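Long-range contacts in Exo-arabinanase (Penicillium chrysogenum, PDB 3A72), which hydrolyses alpha-1,5-linked L-arabinan, probably from a chain end, and binds arabinobiose in a glycan pocket: residues A[41-46]-A[79-84]; A[50-55]-A[100-105]; A[21-26]-A[342-347]. All coordinates share one frame; numbering follows the deposited sequence.

Contact 1: A[41-46]-A[79-84]. With AHR (alpha-L-arabinofuranose), chain B.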
# COMPACT_ATOMS: atom_id res chain seq x y z
N GLU A 41 7.84 -6.59 -4.22
CA GLU A 41 7.79 -7.94 -4.75
C GLU A 41 9.02 -8.18 -5.62
O GLU A 41 9.28 -7.42 -6.57
CB GLU A 41 6.55 -8.15 -5.62
CG GLU A 41 5.22 -7.98 -4.87
CD GLU A 41 4.00 -7.98 -5.75
OE1 GLU A 41 4.13 -8.06 -7.00
OE2 GLU A 41 2.87 -7.84 -5.18
N ASN A 42 9.78 -9.21 -5.26
CA ASN A 42 11.12 -9.45 -5.82
C ASN A 42 11.09 -10.80 -6.51
O ASN A 42 11.07 -11.87 -5.85
CB ASN A 42 12.11 -9.37 -4.67
CG ASN A 42 13.56 -9.36 -5.09
OD1 ASN A 42 14.33 -10.39 -4.88
ND2 ASN A 42 14.00 -8.36 -5.65
N TYR A 43 11.03 -10.78 -7.82
CA TYR A 43 10.74 -11.99 -8.64
C TYR A 43 12.04 -12.71 -9.02
O TYR A 43 12.40 -12.88 -10.17
CB TYR A 43 9.93 -11.61 -9.86
CG TYR A 43 8.53 -11.11 -9.57
CD1 TYR A 43 7.44 -11.93 -9.79
CD2 TYR A 43 8.30 -9.82 -9.06
CE1 TYR A 43 6.14 -11.51 -9.54
CE2 TYR A 43 6.98 -9.41 -8.80
CZ TYR A 43 5.93 -10.27 -9.03
OH TYR A 43 4.63 -9.89 -8.80
N SER A 44 12.72 -13.18 -8.00
CA SER A 44 13.96 -13.94 -8.17
C SER A 44 13.60 -15.35 -8.65
O SER A 44 12.58 -15.92 -8.31
CB SER A 44 14.76 -13.92 -6.91
OG SER A 44 14.03 -14.45 -5.79
N PRO A 45 14.52 -15.97 -9.42
CA PRO A 45 14.29 -17.37 -9.80
C PRO A 45 14.36 -18.29 -8.61
O PRO A 45 15.16 -18.11 -7.68
CB PRO A 45 15.50 -17.66 -10.73
CG PRO A 45 16.25 -16.46 -10.91
CD PRO A 45 15.78 -15.42 -9.95
N GLU A 46 13.46 -19.30 -8.58
CA GLU A 46 13.29 -20.21 -7.48
C GLU A 46 13.66 -21.61 -7.90
O GLU A 46 13.45 -21.97 -9.09
CB GLU A 46 11.82 -20.20 -7.03
CG GLU A 46 11.31 -18.84 -6.55
CD GLU A 46 9.87 -18.93 -6.14
OE1 GLU A 46 9.02 -19.08 -7.05
OE2 GLU A 46 9.56 -18.86 -4.92
N LEU A 79 7.61 -15.41 0.17
CA LEU A 79 6.90 -14.12 0.43
C LEU A 79 6.89 -13.37 -0.87
O LEU A 79 7.90 -12.79 -1.29
CB LEU A 79 7.56 -13.36 1.57
CG LEU A 79 7.59 -14.06 2.92
CD1 LEU A 79 8.04 -13.10 4.02
CD2 LEU A 79 6.23 -14.72 3.26
N ARG A 80 5.78 -13.48 -1.57
CA ARG A 80 5.71 -13.26 -3.00
C ARG A 80 5.04 -11.99 -3.45
O ARG A 80 5.54 -11.29 -4.35
CB ARG A 80 5.02 -14.48 -3.66
CG ARG A 80 5.12 -14.49 -5.19
CD ARG A 80 4.50 -15.79 -5.80
NE ARG A 80 5.08 -16.98 -5.17
CZ ARG A 80 6.23 -17.52 -5.45
NH1 ARG A 80 6.95 -17.10 -6.50
NH2 ARG A 80 6.68 -18.52 -4.71
N TYR A 81 3.86 -11.70 -2.88
CA TYR A 81 3.03 -10.59 -3.31
C TYR A 81 2.75 -9.61 -2.14
O TYR A 81 2.55 -10.02 -1.00
CB TYR A 81 1.69 -11.02 -3.84
CG TYR A 81 1.65 -11.64 -5.23
CD1 TYR A 81 2.75 -11.66 -6.10
CD2 TYR A 81 0.44 -12.21 -5.68
CE1 TYR A 81 2.64 -12.25 -7.37
CE2 TYR A 81 0.34 -12.79 -6.90
CZ TYR A 81 1.45 -12.80 -7.75
OH TYR A 81 1.37 -13.36 -9.03
N GLN A 82 2.68 -8.34 -2.51
CA GLN A 82 1.95 -7.33 -1.74
C GLN A 82 2.47 -7.13 -0.31
O GLN A 82 1.75 -7.20 0.65
CB GLN A 82 0.46 -7.67 -1.75
CG GLN A 82 -0.10 -7.66 -3.17
CD GLN A 82 -1.06 -8.77 -3.51
OE1 GLN A 82 -1.70 -9.36 -2.62
NE2 GLN A 82 -1.20 -9.04 -4.79
N PRO A 83 3.77 -6.79 -0.20
CA PRO A 83 4.31 -6.45 1.12
C PRO A 83 3.71 -5.15 1.61
O PRO A 83 3.12 -4.34 0.88
CB PRO A 83 5.81 -6.27 0.84
CG PRO A 83 5.86 -5.76 -0.57
CD PRO A 83 4.74 -6.55 -1.26
N PHE A 84 3.92 -4.88 2.90
CA PHE A 84 3.54 -3.62 3.54
C PHE A 84 4.38 -3.47 4.78
O PHE A 84 4.36 -4.34 5.65
CB PHE A 84 2.03 -3.57 3.92
CG PHE A 84 1.64 -2.18 4.32
CD1 PHE A 84 1.39 -1.24 3.37
CD2 PHE A 84 1.60 -1.77 5.64
CE1 PHE A 84 1.11 0.06 3.64
CE2 PHE A 84 1.31 -0.46 5.96
CZ PHE A 84 1.06 0.46 4.98
O5 AHR B . 0.64 -7.77 -6.67
C5 AHR B . 0.82 -8.76 -7.72
C4 AHR B . -0.39 -8.72 -8.63
O4 AHR B . -1.56 -9.15 -7.86
C3 AHR B . -0.32 -9.79 -9.72
O3 AHR B . 0.42 -9.33 -10.87
C2 AHR B . -1.82 -9.92 -10.08
O2 AHR B . -2.13 -11.20 -10.66
C1 AHR B . -2.52 -9.75 -8.73
O HOH W 1 9.13 -11.24 -3.25
O HOH W 2 7.88 -12.26 -5.74
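Glu-41 and Gln-82 take hold of the same sugar hydroxyl. O5 of the arabinofuranose donates to Glu-41 OE2 at 2.7 Å. It accepts from Gln-82 NE2 at 2.9 Å, in a nearly straight bond (170°). The sugar C5 lies over the centre of the Tyr-81 ring, 3.7 Å above its plane.

The carboxylate of Glu-41 is held. Its extended chain, CD anti to CA (chi2 171°), sets the group beside Gln-82, whose backbone N donates to the anti lone pair of Glu-41 OE2 at 2.7 Å. Tyr-43 OH donates to Glu-41 OE1 at 2.6 Å, from above the carboxylate plane. That OH rests 3.4 Å from Tyr-81 CE1, the tyrosine side chains crossing at about a right angle.

Farther out, Arg-80 and Glu-46 form a two-nitrogen, end-on salt bridge. Arg-80 NH2 meets the syn lone pair of Glu-46 OE2, and NH1 meets OE1 from above the carboxylate plane, each at 2.9 Å. Arg-80 NE binds Ile-107 O. Thr-109 OG1 binds Glu-46 OE1 and Val-50 N binds OE2. Arg-80 and Tyr-81 form a classic beta bulge opposite Ser-105. Glu-41, Tyr-81 and Gln-82 line the glycan pocket, and the salt bridge lies beyond, between neighbouring beta-propeller blades.

Contact 2: A[50-55]-A[100-105]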
# COMPACT_ATOMS: atom_id res chain seq x y z
N VAL A 50 11.09 -17.09 -2.97
CA VAL A 50 11.18 -15.63 -3.00
C VAL A 50 11.02 -15.04 -1.58
O VAL A 50 10.43 -15.63 -0.66
CB VAL A 50 10.16 -15.03 -3.97
CG1 VAL A 50 10.51 -15.35 -5.42
CG2 VAL A 50 8.71 -15.44 -3.61
N TYR A 51 11.57 -13.83 -1.44
CA TYR A 51 11.62 -13.10 -0.19
C TYR A 51 11.32 -11.64 -0.45
O TYR A 51 11.36 -11.17 -1.60
CB TYR A 51 13.05 -13.28 0.48
CG TYR A 51 14.14 -12.83 -0.49
CD1 TYR A 51 14.50 -11.50 -0.65
CD2 TYR A 51 14.80 -13.73 -1.28
CE1 TYR A 51 15.45 -11.07 -1.54
CE2 TYR A 51 15.76 -13.33 -2.18
CZ TYR A 51 16.09 -11.99 -2.32
OH TYR A 51 17.04 -11.62 -3.22
N PHE A 52 11.10 -10.87 0.61
CA PHE A 52 10.99 -9.41 0.50
C PHE A 52 12.30 -8.75 0.95
O PHE A 52 12.68 -8.86 2.11
CB PHE A 52 9.85 -8.86 1.31
CG PHE A 52 8.47 -9.29 0.85
CD1 PHE A 52 8.08 -9.21 -0.49
CD2 PHE A 52 7.55 -9.76 1.78
CE1 PHE A 52 6.80 -9.61 -0.87
CE2 PHE A 52 6.27 -10.12 1.40
CZ PHE A 52 5.91 -10.05 0.07
N PRO A 53 13.00 -8.07 0.04
CA PRO A 53 14.24 -7.37 0.41
C PRO A 53 13.90 -6.10 1.18
O PRO A 53 12.90 -5.49 0.91
CB PRO A 53 14.89 -7.04 -0.92
CG PRO A 53 13.75 -6.95 -1.87
CD PRO A 53 12.69 -7.92 -1.39
N ILE A 54 14.81 -5.73 2.09
CA ILE A 54 14.65 -4.49 2.86
C ILE A 54 15.85 -3.62 2.57
O ILE A 54 16.98 -3.99 2.95
CB ILE A 54 14.50 -4.78 4.35
CG1 ILE A 54 13.39 -5.75 4.68
CG2 ILE A 54 14.34 -3.47 5.13
CD1 ILE A 54 12.01 -5.28 4.35
N TYR A 55 15.64 -2.50 1.89
CA TYR A 55 16.69 -1.55 1.55
C TYR A 55 16.50 -0.31 2.39
O TYR A 55 15.39 0.17 2.60
CB TYR A 55 16.68 -1.20 0.07
CG TYR A 55 17.40 -2.18 -0.84
CD1 TYR A 55 17.11 -3.54 -0.82
CD2 TYR A 55 18.30 -1.73 -1.78
CE1 TYR A 55 17.74 -4.39 -1.66
CE2 TYR A 55 18.95 -2.60 -2.64
CZ TYR A 55 18.67 -3.94 -2.59
OH TYR A 55 19.33 -4.78 -3.44
N LEU A 100 8.81 -2.77 14.13
CA LEU A 100 8.66 -2.66 12.71
C LEU A 100 7.98 -3.91 12.19
O LEU A 100 8.50 -5.01 12.40
CB LEU A 100 9.99 -2.43 12.04
CG LEU A 100 9.93 -2.33 10.50
CD1 LEU A 100 9.16 -1.11 10.01
CD2 LEU A 100 11.36 -2.34 9.95
N LEU A 101 6.85 -3.76 11.53
CA LEU A 101 6.08 -4.86 11.01
C LEU A 101 6.20 -4.93 9.48
O LEU A 101 6.30 -3.92 8.80
CB LEU A 101 4.62 -4.74 11.38
CG LEU A 101 4.35 -4.62 12.88
CD1 LEU A 101 2.87 -4.39 13.15
CD2 LEU A 101 4.85 -5.89 13.60
N LEU A 102 6.12 -6.15 8.99
CA LEU A 102 5.91 -6.41 7.57
C LEU A 102 4.72 -7.36 7.47
O LEU A 102 4.76 -8.46 8.08
CB LEU A 102 7.12 -6.96 6.83
CG LEU A 102 6.87 -7.24 5.35
CD1 LEU A 102 8.05 -6.93 4.48
CD2 LEU A 102 6.43 -8.68 5.09
N ALA A 103 3.70 -6.98 6.71
CA ALA A 103 2.68 -7.91 6.27
C ALA A 103 2.90 -8.20 4.80
O ALA A 103 3.36 -7.34 4.05
CB ALA A 103 1.29 -7.36 6.49
N GLY A 104 2.55 -9.39 4.33
CA GLY A 104 2.65 -9.70 2.94
C GLY A 104 2.16 -11.09 2.66
O GLY A 104 1.87 -11.83 3.63
N SER A 105 2.06 -11.48 1.39
CA SER A 105 1.39 -12.72 1.06
C SER A 105 2.38 -13.81 0.69
O SER A 105 3.16 -13.70 -0.27
CB SER A 105 0.39 -12.47 -0.06
OG SER A 105 -0.43 -13.62 -0.20
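Phe-52 and Leu-102 bury more surface here than the other residues, with Ile-54 next. All three are apolar, and each points its CB toward the other strand. The contact is made by carbon packing.

Phe-52 meets Leu-102 through ring atoms CD2 and CE2, at an oblique approach. Its CD2 lies 3.7 Å from Leu-102 CD2 and 3.9 Å from Leu-102 CD1. Both methyls of the leucine therefore bear on the same ring atom. Leu-102 CD1 also sits 4.1 Å from Phe-52 CB, so the methyl is close to the root of the side chain too. Leu-102 CG is anti to the backbone N (chi1 179°), and from this branch point both methyls reach Phe-52. The two side chains pass at a slant.

The far end of the ring reaches the opposite backbone. Glycine puts no side chain between its strand and the ring, and Phe-52 CE2 comes to 4.0 Å from Gly-104 CA. Phe-52 CZ ends 4.3 Å from Ser-105 N, which lies at the ring edge near its plane. Around the same ring, Thr-39, Leu-79 and Pro-83 add further contacts.

Ile-54 continues the packing two residues on. Its CD1 approaches Leu-102 CD1 at 4.3 Å, so Leu-102 is touched by both Phe-52 and Ile-54.

The axes of strands 52-55 and 100-105 are 10.6 Å apart at their closest, and their directions differ by 148°. The spacing is that of packed sheets, since the strands belong to different four-stranded sheets: one to 23-30, 36-42, 52-57 and 65-70, the other to 82-87, 100-106, 114-121 and 129-137. Such face-to-face packing of consecutive antiparallel sheets through an apolar layer is characteristic of adjacent blades in a beta-propeller.

Contact 3: A[21-26]-A[342-347]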
# COMPACT_ATOMS: atom_id res chain seq x y z
N PRO A 21 7.60 -9.58 -13.96
CA PRO A 21 8.03 -8.19 -14.04
C PRO A 21 9.30 -7.83 -13.30
O PRO A 21 9.73 -6.68 -13.38
CB PRO A 21 6.83 -7.47 -13.40
CG PRO A 21 6.36 -8.41 -12.33
CD PRO A 21 6.44 -9.75 -13.03
N ARG A 22 9.92 -8.76 -12.61
CA ARG A 22 11.20 -8.63 -11.90
C ARG A 22 11.06 -7.92 -10.55
O ARG A 22 11.49 -8.44 -9.52
CB ARG A 22 12.31 -8.04 -12.75
CG ARG A 22 12.57 -8.81 -14.05
CD ARG A 22 13.88 -8.41 -14.68
NE ARG A 22 14.21 -9.19 -15.85
CZ ARG A 22 13.86 -8.89 -17.10
NH1 ARG A 22 13.10 -7.81 -17.38
NH2 ARG A 22 14.28 -9.70 -18.07
N THR A 23 10.47 -6.72 -10.59
CA THR A 23 10.08 -5.99 -9.39
C THR A 23 8.67 -5.49 -9.62
O THR A 23 8.25 -5.27 -10.75
CB THR A 23 11.03 -4.80 -9.10
OG1 THR A 23 11.01 -3.82 -10.16
CG2 THR A 23 12.46 -5.25 -8.98
N LEU A 24 7.95 -5.26 -8.53
CA LEU A 24 6.61 -4.70 -8.58
C LEU A 24 6.18 -4.33 -7.17
O LEU A 24 6.71 -4.92 -6.21
CB LEU A 24 5.59 -5.77 -9.10
CG LEU A 24 4.29 -5.19 -9.69
CD1 LEU A 24 4.51 -4.54 -11.04
CD2 LEU A 24 3.24 -6.31 -9.80
N TYR A 25 5.23 -3.43 -7.01
CA TYR A 25 4.51 -3.23 -5.77
C TYR A 25 5.41 -2.60 -4.70
O TYR A 25 5.81 -3.23 -3.71
CB TYR A 25 3.87 -4.53 -5.28
CG TYR A 25 2.66 -4.34 -4.39
CD1 TYR A 25 1.38 -4.58 -4.90
CD2 TYR A 25 2.77 -3.87 -3.07
CE1 TYR A 25 0.23 -4.40 -4.12
CE2 TYR A 25 1.61 -3.70 -2.29
CZ TYR A 25 0.38 -3.96 -2.81
OH TYR A 25 -0.78 -3.82 -2.06
N PRO A 26 5.78 -1.32 -4.89
CA PRO A 26 6.68 -0.66 -3.94
C PRO A 26 5.97 -0.36 -2.66
O PRO A 26 4.83 0.15 -2.68
CB PRO A 26 7.02 0.65 -4.65
CG PRO A 26 5.76 0.95 -5.44
CD PRO A 26 5.29 -0.39 -5.93
N ASN A 342 11.32 -3.14 -15.58
CA ASN A 342 11.02 -2.54 -14.29
C ASN A 342 12.29 -2.35 -13.44
O ASN A 342 13.22 -3.15 -13.52
CB ASN A 342 10.03 -3.41 -13.51
CG ASN A 342 8.62 -3.31 -14.00
OD1 ASN A 342 8.27 -2.61 -14.96
ND2 ASN A 342 7.73 -4.03 -13.29
N ARG A 343 12.24 -1.33 -12.60
CA ARG A 343 13.23 -1.07 -11.57
C ARG A 343 12.53 -0.38 -10.42
O ARG A 343 11.42 0.12 -10.58
CB ARG A 343 14.43 -0.25 -12.10
CG ARG A 343 13.98 1.05 -12.74
CD ARG A 343 15.20 1.76 -13.33
NE ARG A 343 15.83 2.76 -12.56
CZ ARG A 343 15.32 3.97 -12.33
NH1 ARG A 343 14.10 4.17 -12.85
NH2 ARG A 343 15.78 5.00 -11.70
N VAL A 344 13.21 -0.34 -9.28
CA VAL A 344 12.69 0.35 -8.11
C VAL A 344 13.40 1.68 -8.01
O VAL A 344 14.63 1.72 -7.94
CB VAL A 344 12.90 -0.49 -6.83
CG1 VAL A 344 12.20 0.22 -5.68
CG2 VAL A 344 12.39 -1.90 -7.01
N SER A 345 12.63 2.77 -8.02
CA SER A 345 13.16 4.12 -8.01
C SER A 345 12.36 4.99 -7.05
O SER A 345 11.24 4.68 -6.64
CB SER A 345 13.20 4.71 -9.40
OG SER A 345 11.93 4.93 -9.92
N VAL A 346 12.94 6.16 -6.75
CA VAL A 346 12.30 7.10 -5.88
C VAL A 346 12.67 8.54 -6.26
O VAL A 346 13.80 8.82 -6.65
CB VAL A 346 12.69 6.81 -4.40
CG1 VAL A 346 14.17 6.98 -4.16
CG2 VAL A 346 11.88 7.63 -3.42
N SER A 347 11.66 9.41 -6.14
CA SER A 347 11.85 10.85 -6.21
C SER A 347 11.39 11.47 -4.89
O SER A 347 10.56 10.90 -4.19
CB SER A 347 11.09 11.44 -7.37
OG SER A 347 11.49 10.90 -8.62
O HOH W 3 11.13 -6.17 -15.77
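Asn-342 lays its side chain against Thr-23 and Pro-21, the asparagine and threonine side chains sliding past each other in opposite directions. Asn-342 ND2 donates to Thr-23 O at 2.9 Å. The bond is fairly straight (161° at the hydrogen). It arrives nearly along the C=O axis and close to the amide plane. Asn-342 ND2 also binds Val-336 O, so two carbonyls hold the amide nitrogen and fix the way the group is turned.

Asn-342 is closely flanked as well. Its CB lies 3.5 Å from Thr-23 OG1, and Pro-21 CB lies 3.6 Å from Asn-342 ND2. Leu-24 CD1 comes within 4.0 Å of Asn-342 ND2, although the leucine starts out in the other direction.

Thr-23 touches Val-344 with its carbon side. Thr-23 CB is 3.8 Å from Val-344 CG2, and the two side chains cross at a slant. Chi1 of 62° sets Thr-23 OG1 between the backbone N and the carbonyl carbon. The hydroxyl is hydrogen-bonded to Ala-334 O.

A water bridges the two segments. It donates to Pro-21 O at 2.8 Å and accepts from Asn-342 N at 3.0 Å. It also accepts from Arg-22 NH1 at 3.0 Å, so one water joins both backbones and a charged side chain. The peptide bond before Pro-21 is cis. A gamma turn centred on Arg-22, closed by a weak bond from Thr-23 N to Pro-21 O, leads into strand 23-30.

Strand 23-30 is an edge strand of one antiparallel sheet. Strand 344-350 lies in another, between 328-333 and the N-terminal strand 6-10. The contact therefore sits at the junction of first and last blades. A last blade completed by the N-terminal strand is the "velcro" closure found in many beta-propellers.

How the contacts relate
The three contacts lie on the same part of the ring of six four-stranded sheets, as expected of a six-bladed propeller. All three reach the sheet holding strands 23-30, 36-42, 52-57 and 65-70. Contacts 1 and 2 join it to the following sheet, and their segments alternate along the chain. Their centres are about 8 Å apart. Contact 3 joins it to the last sheet, and both other contacts are nested inside the loop it closes. Its centre is about 12 Å from contact 1 and 14 Å from contact 2. The first blade is thus tied to both neighbours, and Tyr-25 of contact 3 packs on Glu-41 and Gln-82 of contact 1 at the glycan pocket.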